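Local coordinates for protein NAD-dependent epimerase/dehydratase (Methylobacillus flagellatus KT, PDB 3GPI) that is of unknown function but belongs to the NAD-dependent epimerase/dehydratase family and probably binds a dinucleotide cofactor in a Rossmann-type fold, at residues G156-G161 and T182-R187. Numbering follows the deposited sequence.
Sequences GIYGPG and TNRIHR. With EDO (1,2-ethanediol), chain C; EDO (1,2-ethanediol), chain B.
Tyr158 and Arg184 lie on the same face of a parallel strand pair, where the aliphatic part of Arg184 runs aslant past the CE2 corner of the Tyr158 ring, with His186 next in line. Arg184 CB lies 3.5 Å from Gly156 O. With chi1 at 68°, CG sits between the backbone N and the carbonyl carbon and comes 3.6 Å from Tyr158 CE2. CD touches the same ring carbon. NE donates a 2.9 Å hydrogen bond to O1 of the ethanediol of chain B, probably from the crystallisation liquor. At the tip, NH2 is bonded to Thr182 OG1, though the position of NH2 is less certain. An alanine at Arg184 would lack CG and CD and would probably leave a gap beside Tyr158 CE2. Two residues further along the strand, His186 turns its ring edge to the Tyr158 face, a T-shaped pair with planes 69° apart. Gly159 CA sits over a face of the imidazole, toward its rim, in a CH-pi contact. His186 ND1 caps Asp188 N at the start of helix 187-201. The backbones are joined by four hydrogen bonds, ending with Arg187 N to Tyr158 O at 2.8 Å. Beyond them, Pro160 CD rests over the centre of the Arg187 guanidinium. The pair belongs to the beta-alpha-beta unit of strand 149-158, helix 164-168 and strand 181-186, and helix 266-277 packs against Tyr158, Pro160 and Arg184.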
# COMPACT_ATOMS: atom_id res chain seq x y z
N GLY A 156 -3.16 1.03 6.40
CA GLY A 156 -3.14 2.46 6.10
C GLY A 156 -1.74 3.01 5.87
O GLY A 156 -0.90 2.94 6.77
N ILE A 157 -1.52 3.57 4.69
CA ILE A 157 -0.20 4.12 4.39
C ILE A 157 -0.01 5.46 5.09
O ILE A 157 -0.92 6.31 5.08
CB ILE A 157 -0.01 4.31 2.86
CG1 ILE A 157 -0.18 2.97 2.16
CG2 ILE A 157 1.34 4.88 2.57
CD1 ILE A 157 -0.21 3.05 0.63
N TYR A 158 1.15 5.67 5.67
CA TYR A 158 1.51 7.00 6.23
C TYR A 158 2.92 7.30 5.80
O TYR A 158 3.65 6.41 5.35
CB TYR A 158 1.38 7.05 7.75
CG TYR A 158 2.42 6.30 8.56
CD1 TYR A 158 3.29 7.00 9.39
CD2 TYR A 158 2.55 4.91 8.54
CE1 TYR A 158 4.23 6.39 10.17
CE2 TYR A 158 3.50 4.28 9.32
CZ TYR A 158 4.34 5.01 10.15
OH TYR A 158 5.25 4.39 10.94
N GLY A 159 3.31 8.56 5.90
CA GLY A 159 4.66 8.92 5.45
C GLY A 159 4.58 10.36 5.00
O GLY A 159 3.59 11.03 5.27
N PRO A 160 5.60 10.84 4.26
CA PRO A 160 5.55 12.21 3.73
C PRO A 160 4.31 12.43 2.87
O PRO A 160 3.90 11.54 2.12
CB PRO A 160 6.85 12.29 2.90
CG PRO A 160 7.75 11.27 3.54
CD PRO A 160 6.80 10.12 3.81
N GLY A 161 3.63 13.56 3.02
CA GLY A 161 2.38 13.77 2.29
C GLY A 161 1.16 12.95 2.71
O GLY A 161 0.08 13.07 2.10
N THR A 182 -6.11 0.57 14.90
CA THR A 182 -5.57 1.11 13.66
C THR A 182 -4.30 0.35 13.29
O THR A 182 -3.47 0.02 14.17
CB THR A 182 -5.28 2.65 13.78
OG1 THR A 182 -4.30 2.90 14.81
CG2 THR A 182 -6.56 3.43 14.07
N ASN A 183 -4.16 0.12 11.98
CA ASN A 183 -3.05 -0.65 11.40
C ASN A 183 -2.44 0.23 10.35
O ASN A 183 -3.13 0.92 9.60
CB ASN A 183 -3.58 -1.91 10.75
CG ASN A 183 -4.26 -2.84 11.74
OD1 ASN A 183 -3.62 -3.61 12.44
ND2 ASN A 183 -5.58 -2.73 11.82
N ARG A 184 -1.12 0.19 10.28
CA ARG A 184 -0.41 1.10 9.34
C ARG A 184 0.84 0.50 8.70
O ARG A 184 1.40 -0.47 9.21
CB ARG A 184 0.05 2.40 10.06
CG ARG A 184 1.16 2.14 11.10
CD ARG A 184 1.42 3.27 12.13
NE ARG A 184 0.11 3.70 12.59
CZ ARG A 184 -0.71 2.94 13.29
NH1 ARG A 184 -0.30 1.83 13.87
NH2 ARG A 184 -1.95 3.35 13.44
N ILE A 185 1.24 1.09 7.58
CA ILE A 185 2.50 0.76 6.94
C ILE A 185 3.06 2.07 6.43
O ILE A 185 2.38 2.86 5.81
CB ILE A 185 2.28 -0.31 5.81
CG1 ILE A 185 3.62 -0.77 5.20
CG2 ILE A 185 1.33 0.21 4.73
CD1 ILE A 185 4.45 -1.73 6.13
N HIS A 186 4.35 2.30 6.68
CA HIS A 186 4.97 3.49 6.15
C HIS A 186 5.18 3.32 4.65
O HIS A 186 5.55 2.23 4.18
CB HIS A 186 6.34 3.65 6.82
CG HIS A 186 6.98 4.99 6.58
ND1 HIS A 186 7.51 5.37 5.35
CD2 HIS A 186 7.19 6.03 7.42
CE1 HIS A 186 8.02 6.59 5.46
NE2 HIS A 186 7.85 7.01 6.71
N ARG A 187 4.92 4.37 3.88
CA ARG A 187 5.15 4.36 2.43
C ARG A 187 6.48 3.71 2.05
O ARG A 187 6.54 2.92 1.10
CB ARG A 187 5.12 5.79 1.89
CG ARG A 187 5.37 5.92 0.38
CD ARG A 187 5.90 7.35 0.08
NE ARG A 187 7.26 7.56 0.54
CZ ARG A 187 7.93 8.69 0.43
NH1 ARG A 187 7.35 9.76 -0.11
NH2 ARG A 187 9.16 8.78 0.92
C1 EDO C . -6.73 0.37 10.53
O1 EDO C . -6.18 1.65 10.40
C2 EDO C . -6.39 -0.47 9.34
O2 EDO C . -7.13 -1.65 9.26
C1 EDO B . -2.24 5.83 10.47
O1 EDO B . -1.00 5.88 11.08
C2 EDO B . -2.92 4.79 11.29
O2 EDO B . -3.96 5.47 11.94
O HOH W 1 4.39 10.62 -0.17